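Local coordinates for protein DNA polymerase III beta subunit (Streptococcus pyogenes, PDB 2AVT) that probably forms, as a dimer, the sliding ring that encircles DNA and holds the replicative polymerase on its template for processive synthesis, at residues Thr9-Ala14 with Asn84-Leu89; Thr18-Ser23 with Leu208-Ala213; Ala74-Ala79 with Asp121-Leu126; Pro228-Phe233 with Ser239-Leu244. One frame throughout, in Å; residues are numbered along the deposited sequence.

Contact 1: residues Thr9-Ala14 with Asn84-Leu89; sequences TLFIHA and NIISSL
Phe11 and Ile12 close on Ile86 from two directions, and this is the tight side of the contact. The side chain of Phe11 runs roughly perpendicular to that of Ile86, with CE2 of Phe11 3.8 Å from CD1 of Ile86. Ile86 CG2 reaches the other neighbour, CG1 of Ile12, also at 3.8 Å. Two beta-branched isoleucines suit the place because each offers carbon on two sides. With CG anti to the backbone N (chi1 -160°), the Phe11 ring is turned in towards Ile86 and Ile58. The segments belong to helices 8-18 and 79-88 of the N-terminal domain, which lie side by side, Phe11 resting on strand 52-59 and Ile86 on Ile94 of strand 93-99 and Leu106 of strand 103-108. They run nearly antiparallel, at 154°, with axes 9.8 Å apart. Towards solvent the packing thins to one methyl against a small polar residue: CD1 of Ile12 lies 3.6 Å from CA of Ser87 and 3.7 Å from its OG. The small serine suits this solvent side, its hydroxyl being hydrogen-bonded to Ile83 O of its own helix. Beyond, Ser88 O accepts a hydrogen bond from Arg277 of the second subunit.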
loop_
_atom_site.group_PDB
_atom_site.type_symbol
_atom_site.label_atom_id
_atom_site.label_comp_id
_atom_site.label_asym_id
_atom_site.label_seq_id
_atom_site.Cartn_x
_atom_site.Cartn_y
_atom_site.Cartn_z
ATOM N N THR A 9 5.723 18.707 -14.303
ATOM C CA THR A 9 5.950 18.459 -12.886
ATOM C C THR A 9 5.184 19.448 -12.004
ATOM O O THR A 9 4.588 19.060 -11.005
ATOM C CB THR A 9 7.459 18.501 -12.559
ATOM O OG1 THR A 9 8.063 17.280 -13.002
ATOM C CG2 THR A 9 7.689 18.661 -11.067
ATOM N N LEU A 10 5.185 20.723 -12.383
ATOM C CA LEU A 10 4.466 21.740 -11.611
ATOM C C LEU A 10 2.959 21.434 -11.600
ATOM O O LEU A 10 2.309 21.462 -10.554
ATOM C CB LEU A 10 4.686 23.124 -12.233
ATOM C CG LEU A 10 3.919 24.320 -11.648
ATOM C CD1 LEU A 10 4.626 24.824 -10.399
ATOM C CD2 LEU A 10 3.855 25.439 -12.679
ATOM N N PHE A 11 2.419 21.152 -12.781
ATOM C CA PHE A 11 0.999 20.855 -12.946
ATOM C C PHE A 11 0.575 19.675 -12.078
ATOM O O PHE A 11 -0.416 19.758 -11.353
ATOM C CB PHE A 11 0.710 20.556 -14.425
ATOM C CG PHE A 11 -0.738 20.708 -14.816
ATOM C CD1 PHE A 11 -1.626 21.404 -14.015
ATOM C CD2 PHE A 11 -1.199 20.191 -16.019
ATOM C CE1 PHE A 11 -2.945 21.586 -14.403
ATOM C CE2 PHE A 11 -2.512 20.372 -16.412
ATOM C CZ PHE A 11 -3.389 21.074 -15.598
ATOM N N ILE A 12 1.331 18.584 -12.154
ATOM C CA ILE A 12 1.036 17.377 -11.387
ATOM C C ILE A 12 0.989 17.646 -9.883
ATOM O O ILE A 12 0.059 17.216 -9.206
ATOM C CB ILE A 12 2.078 16.264 -11.670
ATOM C CG1 ILE A 12 1.889 15.746 -13.101
ATOM C CG2 ILE A 12 1.917 15.115 -10.671
ATOM C CD1 ILE A 12 2.920 14.713 -13.523
ATOM N N HIS A 13 1.979 18.365 -9.361
ATOM C CA HIS A 13 1.999 18.664 -7.927
ATOM C C HIS A 13 0.738 19.401 -7.486
ATOM O O HIS A 13 0.121 19.029 -6.492
ATOM C CB HIS A 13 3.240 19.483 -7.564
ATOM C CG HIS A 13 4.510 18.685 -7.578
ATOM N ND1 HIS A 13 4.650 17.499 -6.886
ATOM C CD2 HIS A 13 5.696 18.903 -8.193
ATOM C CE1 HIS A 13 5.867 17.021 -7.077
ATOM N NE2 HIS A 13 6.522 17.855 -7.865
ATOM N N ALA A 14 0.348 20.429 -8.231
ATOM C CA ALA A 14 -0.847 21.204 -7.903
ATOM C C ALA A 14 -2.137 20.383 -8.052
ATOM O O ALA A 14 -3.085 20.567 -7.295
ATOM C CB ALA A 14 -0.923 22.450 -8.790
ATOM N N ASN A 84 -4.151 11.120 -14.226
ATOM C CA ASN A 84 -3.378 9.977 -14.737
ATOM C C ASN A 84 -2.884 10.290 -16.162
ATOM O O ASN A 84 -1.771 9.932 -16.539
ATOM C CB ASN A 84 -4.219 8.690 -14.779
ATOM C CG ASN A 84 -4.575 8.182 -13.399
ATOM O OD1 ASN A 84 -3.797 8.314 -12.455
ATOM N ND2 ASN A 84 -5.747 7.583 -13.278
ATOM N N ILE A 85 -3.717 10.948 -16.955
ATOM C CA ILE A 85 -3.309 11.303 -18.314
ATOM C C ILE A 85 -2.118 12.276 -18.291
ATOM O O ILE A 85 -1.088 12.023 -18.930
ATOM C CB ILE A 85 -4.475 11.915 -19.093
ATOM C CG1 ILE A 85 -5.413 10.794 -19.542
ATOM C CG2 ILE A 85 -3.964 12.680 -20.312
ATOM C CD1 ILE A 85 -6.794 11.257 -19.818
ATOM N N ILE A 86 -2.250 13.356 -17.525
ATOM C CA ILE A 86 -1.197 14.358 -17.404
ATOM C C ILE A 86 0.091 13.713 -16.922
ATOM O O ILE A 86 1.169 13.982 -17.452
ATOM C CB ILE A 86 -1.604 15.483 -16.411
ATOM C CG1 ILE A 86 -2.736 16.312 -17.016
ATOM C CG2 ILE A 86 -0.395 16.358 -16.057
ATOM C CD1 ILE A 86 -2.356 17.047 -18.313
ATOM N N SER A 87 -0.022 12.845 -15.923
ATOM C CA SER A 87 1.154 12.176 -15.375
ATOM C C SER A 87 1.794 11.214 -16.367
ATOM O O SER A 87 2.943 10.824 -16.193
ATOM C CB SER A 87 0.791 11.402 -14.100
ATOM O OG SER A 87 0.167 12.245 -13.140
ATOM N N SER A 88 1.053 10.823 -17.397
ATOM C CA SER A 88 1.577 9.884 -18.379
ATOM C C SER A 88 2.197 10.553 -19.602
ATOM O O SER A 88 2.821 9.870 -20.415
ATOM C CB SER A 88 0.470 8.952 -18.874
ATOM O OG SER A 88 -0.272 9.590 -19.901
ATOM N N LEU A 89 2.023 11.868 -19.742
ATOM C CA LEU A 89 2.554 12.575 -20.911
ATOM C C LEU A 89 4.072 12.547 -20.910
ATOM O O LEU A 89 4.706 12.665 -19.861
ATOM C CB LEU A 89 2.006 13.997 -20.970
ATOM C CG LEU A 89 0.508 13.970 -21.315
ATOM C CD1 LEU A 89 -0.081 15.375 -21.266
ATOM C CD2 LEU A 89 0.325 13.372 -22.699
#

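Contact 2: residues Thr18-Ser23 with Leu208-Ala213; sequences TKRAIS and LREFSA
Arg20 and Glu210 form a salt bridge between two domains of the ring-forming beta subunit of DNA polymerase III: Arg20 sits in the short 3-10 turn after helix 8-18 of the N-terminal domain, Glu210 on helix 205-214 of the central domain. The two side chains meet roughly perpendicular to each other, yet their flat ends are nearly parallel, with guanidinium and carboxylate planes 17° apart. Arg20 NE gives its N-H to Glu210 OE1 at 3.2 Å, close to the guanidinium plane and on the syn side of the carboxylate, with an angle of 156° at the hydrogen. The second oxygen is farther away, OE2 of Glu210 standing 3.6 Å from NH2 of Arg20, so a single hydrogen bond carries the bridge. Turns at chi2 and chi3 of Arg20 bring its NE back beside OE1 of Glu210, which already lies near CB of Arg20, at 3.4 Å. Glutamate bends likewise at chi2, bringing its acid forward although its CB does not point at the turn. The bridge lies at the surface, with both arginine and glutamate suited to water. One helical turn beyond Glu210, the small Ala213 puts its CB over one face of the guanidinium, off towards the rim, 3.7 Å from Arg20 NH2.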
loop_
_atom_site.group_PDB
_atom_site.type_symbol
_atom_site.label_atom_id
_atom_site.label_comp_id
_atom_site.label_asym_id
_atom_site.label_seq_id
_atom_site.Cartn_x
_atom_site.Cartn_y
_atom_site.Cartn_z
ATOM N N THR A 18 -5.021 19.358 -5.051
ATOM C CA THR A 18 -6.437 19.640 -5.217
ATOM C C THR A 18 -7.256 18.350 -5.110
ATOM O O THR A 18 -8.358 18.348 -4.556
ATOM C CB THR A 18 -6.699 20.287 -6.591
ATOM O OG1 THR A 18 -5.844 21.429 -6.753
ATOM C CG2 THR A 18 -8.151 20.729 -6.699
ATOM N N LYS A 19 -6.702 17.267 -5.645
ATOM C CA LYS A 19 -7.355 15.961 -5.633
ATOM C C LYS A 19 -7.625 15.469 -4.201
ATOM O O LYS A 19 -8.413 14.542 -3.997
ATOM C CB LYS A 19 -6.486 14.947 -6.395
ATOM C CG LYS A 19 -7.034 13.534 -6.452
ATOM C CD LYS A 19 -8.329 13.488 -7.229
ATOM C CE LYS A 19 -8.947 12.098 -7.181
ATOM N NZ LYS A 19 -9.275 11.714 -5.779
ATOM N N ARG A 20 -6.970 16.081 -3.215
ATOM C CA ARG A 20 -7.173 15.692 -1.822
ATOM C C ARG A 20 -8.624 15.974 -1.416
ATOM O O ARG A 20 -9.163 15.332 -0.528
ATOM C CB ARG A 20 -6.236 16.477 -0.895
ATOM C CG ARG A 20 -4.762 16.393 -1.238
ATOM C CD ARG A 20 -4.223 15.003 -1.045
ATOM N NE ARG A 20 -4.487 14.508 0.301
ATOM C CZ ARG A 20 -3.866 13.468 0.844
ATOM N NH1 ARG A 20 -2.936 12.817 0.155
ATOM N NH2 ARG A 20 -4.181 13.071 2.070
ATOM N N ALA A 21 -9.244 16.946 -2.071
ATOM C CA ALA A 21 -10.629 17.302 -1.777
ATOM C C ALA A 21 -11.617 16.585 -2.696
ATOM O O ALA A 21 -12.803 16.916 -2.699
ATOM C CB ALA A 21 -10.818 18.808 -1.915
ATOM N N ILE A 22 -11.139 15.610 -3.467
ATOM C CA ILE A 22 -12.005 14.884 -4.394
ATOM C C ILE A 22 -12.125 13.408 -4.030
ATOM O O ILE A 22 -11.133 12.678 -4.011
ATOM C CB ILE A 22 -11.498 15.045 -5.854
ATOM C CG1 ILE A 22 -11.424 16.540 -6.197
ATOM C CG2 ILE A 22 -12.443 14.342 -6.832
ATOM C CD1 ILE A 22 -11.083 16.845 -7.655
ATOM N N SER A 23 -13.354 12.989 -3.722
ATOM C CA SER A 23 -13.655 11.613 -3.331
ATOM C C SER A 23 -13.600 10.627 -4.483
ATOM O O SER A 23 -13.840 10.980 -5.631
ATOM C CB SER A 23 -15.053 11.524 -2.700
ATOM O OG SER A 23 -15.089 12.098 -1.409
ATOM N N LEU A 208 -9.473 18.150 9.016
ATOM C CA LEU A 208 -8.252 18.719 9.573
ATOM C C LEU A 208 -7.028 17.942 9.106
ATOM O O LEU A 208 -5.973 18.534 8.844
ATOM C CB LEU A 208 -8.327 18.740 11.105
ATOM C CG LEU A 208 -9.214 19.866 11.637
ATOM C CD1 LEU A 208 -9.323 19.792 13.149
ATOM C CD2 LEU A 208 -8.624 21.199 11.203
ATOM N N ARG A 209 -7.161 16.623 9.002
ATOM C CA ARG A 209 -6.048 15.801 8.529
ATOM C C ARG A 209 -5.685 16.240 7.108
ATOM O O ARG A 209 -4.514 16.254 6.731
ATOM C CB ARG A 209 -6.426 14.319 8.523
ATOM C CG ARG A 209 -6.818 13.779 9.892
ATOM C CD ARG A 209 -6.040 12.517 10.240
ATOM N NE ARG A 209 -6.850 11.303 10.165
ATOM C CZ ARG A 209 -7.284 10.741 9.036
ATOM N NH1 ARG A 209 -6.991 11.279 7.858
ATOM N NH2 ARG A 209 -8.009 9.630 9.092
ATOM N N GLU A 210 -6.696 16.598 6.324
ATOM C CA GLU A 210 -6.467 17.041 4.954
ATOM C C GLU A 210 -5.752 18.399 4.930
ATOM O O GLU A 210 -4.980 18.680 4.013
ATOM C CB GLU A 210 -7.790 17.122 4.186
ATOM C CG GLU A 210 -8.459 15.769 3.943
ATOM C CD GLU A 210 -7.581 14.799 3.160
ATOM O OE1 GLU A 210 -7.110 15.163 2.064
ATOM O OE2 GLU A 210 -7.363 13.666 3.639
ATOM N N PHE A 211 -6.014 19.237 5.933
ATOM C CA PHE A 211 -5.361 20.542 6.020
ATOM C C PHE A 211 -3.849 20.336 6.032
ATOM O O PHE A 211 -3.113 20.983 5.286
ATOM C CB PHE A 211 -5.754 21.271 7.310
ATOM C CG PHE A 211 -4.955 22.527 7.565
ATOM C CD1 PHE A 211 -3.754 22.474 8.255
ATOM C CD2 PHE A 211 -5.388 23.755 7.092
ATOM C CE1 PHE A 211 -2.997 23.624 8.464
ATOM C CE2 PHE A 211 -4.637 24.910 7.299
ATOM C CZ PHE A 211 -3.440 24.840 7.985
ATOM N N SER A 212 -3.398 19.428 6.892
ATOM C CA SER A 212 -1.978 19.129 7.034
ATOM C C SER A 212 -1.353 18.615 5.750
ATOM O O SER A 212 -0.192 18.908 5.447
ATOM C CB SER A 212 -1.766 18.103 8.152
ATOM O OG SER A 212 -2.087 18.659 9.414
ATOM N N ALA A 213 -2.125 17.845 4.994
ATOM C CA ALA A 213 -1.630 17.287 3.746
ATOM C C ALA A 213 -1.591 18.320 2.629
ATOM O O ALA A 213 -0.724 18.263 1.761
ATOM C CB ALA A 213 -2.496 16.091 3.323
#

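Contact 3: residues Ala74-Ala79 with Asp121-Leu126; sequences AILLEA and DQYPRL
Strand 73-78, an edge strand of the eight-stranded sheet that runs on into the central domain, meets here the long connection that leads from strand 111-116 towards that domain. Leu76 and Tyr123 make the junction, helped by Gln122, and it is wholly apolar across the two segments. The forked end of Leu76 straddles the base of the tyrosine: both CD1 and CD2 of Leu76 are 4.0 Å from CB of Tyr123. From there CD2 of Leu76 continues along the ring, 4.0 Å from CD1 of Tyr123, approaching obliquely, while CD1 of Leu76 turns the other way to meet CB of Gln122 at 4.2 Å. A leucine suits this spot because its two methyls can serve two consecutive residues of the chain passing by. Its CG stands anti to the carbonyl carbon (chi1 -55°), carrying the fork out from the strand to the connection. Leu76 also touches Lys35 of the adjoining strand and Ile30, and its backbone is hydrogen-bonded to Lys118, so main chain and side chain both join the edge strand to the connection. Gln122 contributes only the carbon at the base of its side chain, which fits a polar residue at an exposed turn. Tyrosine combines a greasy ring with a polar end: the hydroxyl is hydrogen-bonded to Ser48 OG, and the residue is buried, with Lys35 as a further neighbour. Proline follows directly, and Pro124 CD lies over one face of the Tyr123 ring, 3.4 Å above its plane and displaced towards the rim.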
loop_
_atom_site.group_PDB
_atom_site.type_symbol
_atom_site.label_atom_id
_atom_site.label_comp_id
_atom_site.label_asym_id
_atom_site.label_seq_id
_atom_site.Cartn_x
_atom_site.Cartn_y
_atom_site.Cartn_z
ATOM N N ALA A 74 -12.843 28.086 -18.803
ATOM C CA ALA A 74 -13.173 27.268 -17.650
ATOM C C ALA A 74 -13.758 25.937 -18.121
ATOM O O ALA A 74 -14.582 25.896 -19.034
ATOM C CB ALA A 74 -14.156 28.008 -16.756
ATOM N N ILE A 75 -13.324 24.844 -17.506
ATOM C CA ILE A 75 -13.807 23.531 -17.906
ATOM C C ILE A 75 -13.723 22.534 -16.766
ATOM O O ILE A 75 -12.950 22.727 -15.826
ATOM C CB ILE A 75 -12.989 22.987 -19.120
ATOM C CG1 ILE A 75 -13.677 21.758 -19.717
ATOM C CG2 ILE A 75 -11.574 22.595 -18.688
ATOM C CD1 ILE A 75 -12.934 21.172 -20.906
ATOM N N LEU A 76 -14.542 21.484 -16.852
ATOM C CA LEU A 76 -14.575 20.399 -15.880
ATOM C C LEU A 76 -14.110 19.098 -16.559
ATOM O O LEU A 76 -14.544 18.777 -17.666
ATOM C CB LEU A 76 -15.999 20.181 -15.348
ATOM C CG LEU A 76 -16.784 21.338 -14.715
ATOM C CD1 LEU A 76 -18.137 20.811 -14.221
ATOM C CD2 LEU A 76 -15.988 21.924 -13.553
ATOM N N LEU A 77 -13.258 18.343 -15.875
ATOM C CA LEU A 77 -12.734 17.082 -16.387
ATOM C C LEU A 77 -12.744 16.083 -15.234
ATOM O O LEU A 77 -12.605 16.487 -14.074
ATOM C CB LEU A 77 -11.286 17.278 -16.885
ATOM C CG LEU A 77 -11.071 18.231 -18.063
ATOM C CD1 LEU A 77 -9.583 18.568 -18.238
ATOM C CD2 LEU A 77 -11.626 17.582 -19.319
ATOM N N GLU A 78 -12.928 14.794 -15.526
ATOM C CA GLU A 78 -12.915 13.796 -14.452
ATOM C C GLU A 78 -11.525 13.875 -13.844
ATOM O O GLU A 78 -10.527 13.669 -14.532
ATOM C CB GLU A 78 -13.160 12.385 -14.996
ATOM C CG GLU A 78 -14.585 12.119 -15.436
ATOM C CD GLU A 78 -15.581 12.266 -14.302
ATOM O OE1 GLU A 78 -15.267 11.826 -13.179
ATOM O OE2 GLU A 78 -16.679 12.806 -14.538
ATOM N N ALA A 79 -11.461 14.171 -12.552
ATOM C CA ALA A 79 -10.189 14.338 -11.853
ATOM C C ALA A 79 -9.136 13.223 -11.930
ATOM O O ALA A 79 -8.051 13.433 -12.470
ATOM C CB ALA A 79 -10.454 14.677 -10.404
ATOM N N ASP A 121 -20.649 25.465 -15.552
ATOM C CA ASP A 121 -21.907 25.826 -14.911
ATOM C C ASP A 121 -22.567 24.618 -14.261
ATOM O O ASP A 121 -23.528 24.758 -13.510
ATOM C CB ASP A 121 -22.876 26.483 -15.901
ATOM C CG ASP A 121 -23.127 25.636 -17.131
ATOM O OD1 ASP A 121 -23.355 24.416 -16.985
ATOM O OD2 ASP A 121 -23.110 26.202 -18.251
ATOM N N GLN A 122 -22.043 23.428 -14.530
ATOM C CA GLN A 122 -22.602 22.224 -13.923
ATOM C C GLN A 122 -22.048 22.017 -12.510
ATOM O O GLN A 122 -22.580 21.222 -11.734
ATOM C CB GLN A 122 -22.295 20.994 -14.790
ATOM C CG GLN A 122 -22.932 21.055 -16.173
ATOM C CD GLN A 122 -22.793 19.762 -16.957
ATOM O OE1 GLN A 122 -22.925 18.670 -16.405
ATOM N NE2 GLN A 122 -22.552 19.880 -18.259
ATOM N N TYR A 123 -20.989 22.751 -12.179
ATOM C CA TYR A 123 -20.343 22.637 -10.871
ATOM C C TYR A 123 -20.988 23.554 -9.821
ATOM O O TYR A 123 -21.340 24.684 -10.117
ATOM C CB TYR A 123 -18.859 22.996 -11.000
ATOM C CG TYR A 123 -17.991 22.357 -9.952
ATOM C CD1 TYR A 123 -17.659 21.005 -10.025
ATOM C CD2 TYR A 123 -17.541 23.089 -8.861
ATOM C CE1 TYR A 123 -16.900 20.398 -9.039
ATOM C CE2 TYR A 123 -16.792 22.498 -7.874
ATOM C CZ TYR A 123 -16.474 21.151 -7.964
ATOM O OH TYR A 123 -15.752 20.568 -6.957
ATOM N N PRO A 124 -21.129 23.077 -8.577
ATOM C CA PRO A 124 -21.736 23.909 -7.529
ATOM C C PRO A 124 -20.847 25.093 -7.172
ATOM O O PRO A 124 -19.622 24.985 -7.181
ATOM C CB PRO A 124 -21.889 22.939 -6.365
ATOM C CG PRO A 124 -20.704 22.018 -6.554
ATOM C CD PRO A 124 -20.740 21.759 -8.044
ATOM N N ARG A 125 -21.468 26.223 -6.853
ATOM C CA ARG A 125 -20.713 27.414 -6.497
ATOM C C ARG A 125 -20.194 27.321 -5.077
ATOM O O ARG A 125 -20.756 26.612 -4.246
ATOM C CB ARG A 125 -21.586 28.651 -6.664
ATOM C CG ARG A 125 -21.944 28.913 -8.111
ATOM C CD ARG A 125 -22.983 29.994 -8.232
ATOM N NE ARG A 125 -23.197 30.379 -9.622
ATOM C CZ ARG A 125 -24.127 31.241 -10.014
ATOM N NH1 ARG A 125 -24.925 31.798 -9.112
ATOM N NH2 ARG A 125 -24.254 31.555 -11.298
ATOM N N LEU A 126 -19.113 28.035 -4.799
ATOM C CA LEU A 126 -18.527 28.010 -3.467
ATOM C C LEU A 126 -19.316 28.913 -2.525
ATOM O O LEU A 126 -19.742 30.002 -2.906
ATOM C CB LEU A 126 -17.073 28.486 -3.530
ATOM C CG LEU A 126 -16.061 27.989 -2.490
ATOM C CD1 LEU A 126 -16.611 28.167 -1.086
ATOM C CD2 LEU A 126 -15.746 26.525 -2.752
#

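Contact 4: residues Pro228-Phe233 with Ser239-Leu244; sequences PSQILF and SFYTRL
Leu232 and Tyr241 run alongside each other from neighbouring strands, a non-hydrogen-bonded pair in an antiparallel beta hairpin of the central domain. Starting from the strand, CB of Leu232 is 4.1 Å from CD2 of Tyr241. CG of Leu232, anti to the backbone N, swings the fork over the phenol. CD1 of Leu232 then sits above the middle of the ring as a CH-pi contact, 3.7 Å from the Tyr241 centroid and 12° off the ring normal, and also touches Ser239 CB at 3.8 Å. CD2 of Leu232 lies 4.0 Å from Tyr241 OH. Leucine suits this place because its branched tip can put one methyl over the ring centre and the other beside the hydroxyl. On the other side of the ring, Gln230 NE2 approaches obliquely, 3.8 Å from CD2 of Tyr241. The opposite face of the sheet carries Phe233 and Phe240, a hydrogen-bonded pair: Phe233 N donates to Phe240 O at 2.7 Å, almost straight at 175°, and Phe240 N returns the bond. Phe233 also meets Phe211 of helix 205-214. Near the open end, Leu244 N bonds to Ser229 O at 2.7 Å. On the face of Phe233 and Phe240, the buried hydroxyl of Thr242 has no partner in the model, a cost its apolar surroundings presumably offset, while the paired backbone bonds satisfy the main chain.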
loop_
_atom_site.group_PDB
_atom_site.type_symbol
_atom_site.label_atom_id
_atom_site.label_comp_id
_atom_site.label_asym_id
_atom_site.label_seq_id
_atom_site.Cartn_x
_atom_site.Cartn_y
_atom_site.Cartn_z
ATOM N N PRO A 228 -20.745 31.042 9.709
ATOM C CA PRO A 228 -21.471 30.079 10.543
ATOM C C PRO A 228 -21.375 28.635 10.048
ATOM O O PRO A 228 -21.264 27.700 10.848
ATOM C CB PRO A 228 -22.909 30.598 10.503
ATOM C CG PRO A 228 -22.742 32.072 10.241
ATOM C CD PRO A 228 -21.648 32.089 9.206
ATOM N N SER A 229 -21.405 28.456 8.731
ATOM C CA SER A 229 -21.369 27.117 8.152
ATOM C C SER A 229 -19.993 26.551 7.820
ATOM O O SER A 229 -19.830 25.336 7.727
ATOM C CB SER A 229 -22.256 27.070 6.901
ATOM O OG SER A 229 -21.935 28.127 6.012
ATOM N N GLN A 230 -19.002 27.412 7.635
ATOM C CA GLN A 230 -17.668 26.921 7.322
ATOM C C GLN A 230 -16.523 27.824 7.741
ATOM O O GLN A 230 -16.713 28.989 8.110
ATOM C CB GLN A 230 -17.543 26.624 5.821
ATOM C CG GLN A 230 -18.366 27.517 4.914
ATOM C CD GLN A 230 -18.006 27.353 3.445
ATOM O OE1 GLN A 230 -17.673 26.260 2.989
ATOM N NE2 GLN A 230 -18.082 28.439 2.699
ATOM N N ILE A 231 -15.324 27.259 7.686
ATOM C CA ILE A 231 -14.113 27.978 8.027
ATOM C C ILE A 231 -13.215 27.927 6.791
ATOM O O ILE A 231 -13.168 26.915 6.082
ATOM C CB ILE A 231 -13.422 27.325 9.246
ATOM C CG1 ILE A 231 -12.082 28.002 9.529
ATOM C CG2 ILE A 231 -13.234 25.844 9.009
ATOM C CD1 ILE A 231 -11.359 27.400 10.718
ATOM N N LEU A 232 -12.543 29.038 6.514
ATOM C CA LEU A 232 -11.651 29.138 5.371
ATOM C C LEU A 232 -10.210 29.332 5.830
ATOM O O LEU A 232 -9.918 30.255 6.593
ATOM C CB LEU A 232 -12.065 30.319 4.484
ATOM C CG LEU A 232 -11.046 30.901 3.489
ATOM C CD1 LEU A 232 -10.654 29.878 2.422
ATOM C CD2 LEU A 232 -11.654 32.127 2.838
ATOM N N PHE A 233 -9.326 28.438 5.398
ATOM C CA PHE A 233 -7.909 28.558 5.706
ATOM C C PHE A 233 -7.310 29.035 4.391
ATOM O O PHE A 233 -7.538 28.413 3.349
ATOM C CB PHE A 233 -7.294 27.210 6.089
ATOM C CG PHE A 233 -7.859 26.610 7.336
ATOM C CD1 PHE A 233 -9.004 25.833 7.291
ATOM C CD2 PHE A 233 -7.228 26.794 8.555
ATOM C CE1 PHE A 233 -9.497 25.249 8.432
ATOM C CE2 PHE A 233 -7.720 26.212 9.703
ATOM C CZ PHE A 233 -8.852 25.439 9.643
ATOM N N SER A 239 -6.792 28.173 -1.068
ATOM C CA SER A 239 -7.950 28.471 -0.234
ATOM C C SER A 239 -8.568 27.118 0.093
ATOM O O SER A 239 -8.971 26.361 -0.795
ATOM C CB SER A 239 -8.945 29.361 -0.968
ATOM O OG SER A 239 -8.420 30.664 -1.110
ATOM N N PHE A 240 -8.608 26.808 1.377
ATOM C CA PHE A 240 -9.134 25.540 1.862
ATOM C C PHE A 240 -10.377 25.807 2.727
ATOM O O PHE A 240 -10.279 26.425 3.797
ATOM C CB PHE A 240 -8.031 24.861 2.681
ATOM C CG PHE A 240 -8.355 23.468 3.153
ATOM C CD1 PHE A 240 -8.932 23.259 4.396
ATOM C CD2 PHE A 240 -7.987 22.362 2.405
ATOM C CE1 PHE A 240 -9.126 21.976 4.885
ATOM C CE2 PHE A 240 -8.180 21.076 2.894
ATOM C CZ PHE A 240 -8.748 20.885 4.133
ATOM N N TYR A 241 -11.539 25.354 2.255
ATOM C CA TYR A 241 -12.795 25.528 2.991
ATOM C C TYR A 241 -13.222 24.220 3.629
ATOM O O TYR A 241 -12.975 23.142 3.086
ATOM C CB TYR A 241 -13.936 25.969 2.075
ATOM C CG TYR A 241 -13.736 27.280 1.378
ATOM C CD1 TYR A 241 -12.872 27.390 0.294
ATOM C CD2 TYR A 241 -14.435 28.407 1.779
ATOM C CE1 TYR A 241 -12.714 28.590 -0.373
ATOM C CE2 TYR A 241 -14.281 29.617 1.116
ATOM C CZ TYR A 241 -13.420 29.699 0.044
ATOM O OH TYR A 241 -13.261 30.898 -0.614
ATOM N N THR A 242 -13.886 24.316 4.775
ATOM C CA THR A 242 -14.365 23.133 5.462
ATOM C C THR A 242 -15.742 23.371 6.056
ATOM O O THR A 242 -15.992 24.413 6.663
ATOM C CB THR A 242 -13.457 22.726 6.614
ATOM O OG1 THR A 242 -12.105 22.611 6.153
ATOM C CG2 THR A 242 -13.920 21.393 7.169
ATOM N N ARG A 243 -16.631 22.395 5.875
ATOM C CA ARG A 243 -17.985 22.472 6.412
ATOM C C ARG A 243 -17.894 22.296 7.925
ATOM O O ARG A 243 -17.084 21.511 8.412
ATOM C CB ARG A 243 -18.845 21.367 5.786
ATOM C CG ARG A 243 -20.130 21.020 6.518
ATOM C CD ARG A 243 -20.918 19.994 5.701
ATOM N NE ARG A 243 -21.965 19.321 6.468
ATOM C CZ ARG A 243 -21.737 18.441 7.441
ATOM N NH1 ARG A 243 -22.756 17.869 8.074
ATOM N NH2 ARG A 243 -20.494 18.122 7.776
ATOM N N LEU A 244 -18.723 23.029 8.662
ATOM C CA LEU A 244 -18.718 22.953 10.121
ATOM C C LEU A 244 -19.817 22.056 10.680
ATOM O O LEU A 244 -20.909 21.965 10.116
ATOM C CB LEU A 244 -18.877 24.355 10.725
ATOM C CG LEU A 244 -17.773 25.387 10.464
ATOM C CD1 LEU A 244 -18.144 26.686 11.144
ATOM C CD2 LEU A 244 -16.443 24.884 10.985
HETATM O O HOH W 1 -21.840 23.806 7.704
#

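How the contacts relate
From the N terminus, segments 9-14 and 18-23 open contacts 1 and 2. Strand 73-78 then opens contact 3, and helix 79-88 returns to close contact 1, so contacts 1 and 3 cross, as do contacts 1 and 2. Contact 3 closes at 121-126, and contact 2 only at helix 205-214, enclosing contact 3 within its span and tying the N-terminal domain to the central one. Contact 4 follows as a short, local hairpin. Contact is direct between 2 and 3, where Ile22 packs on Ala79; between 2 and 4, through Phe211 and Phe233; and between 3 and 4, where Leu126 meets Tyr241. Contacts 3 and 4 reach the same sheet, which spans both domains.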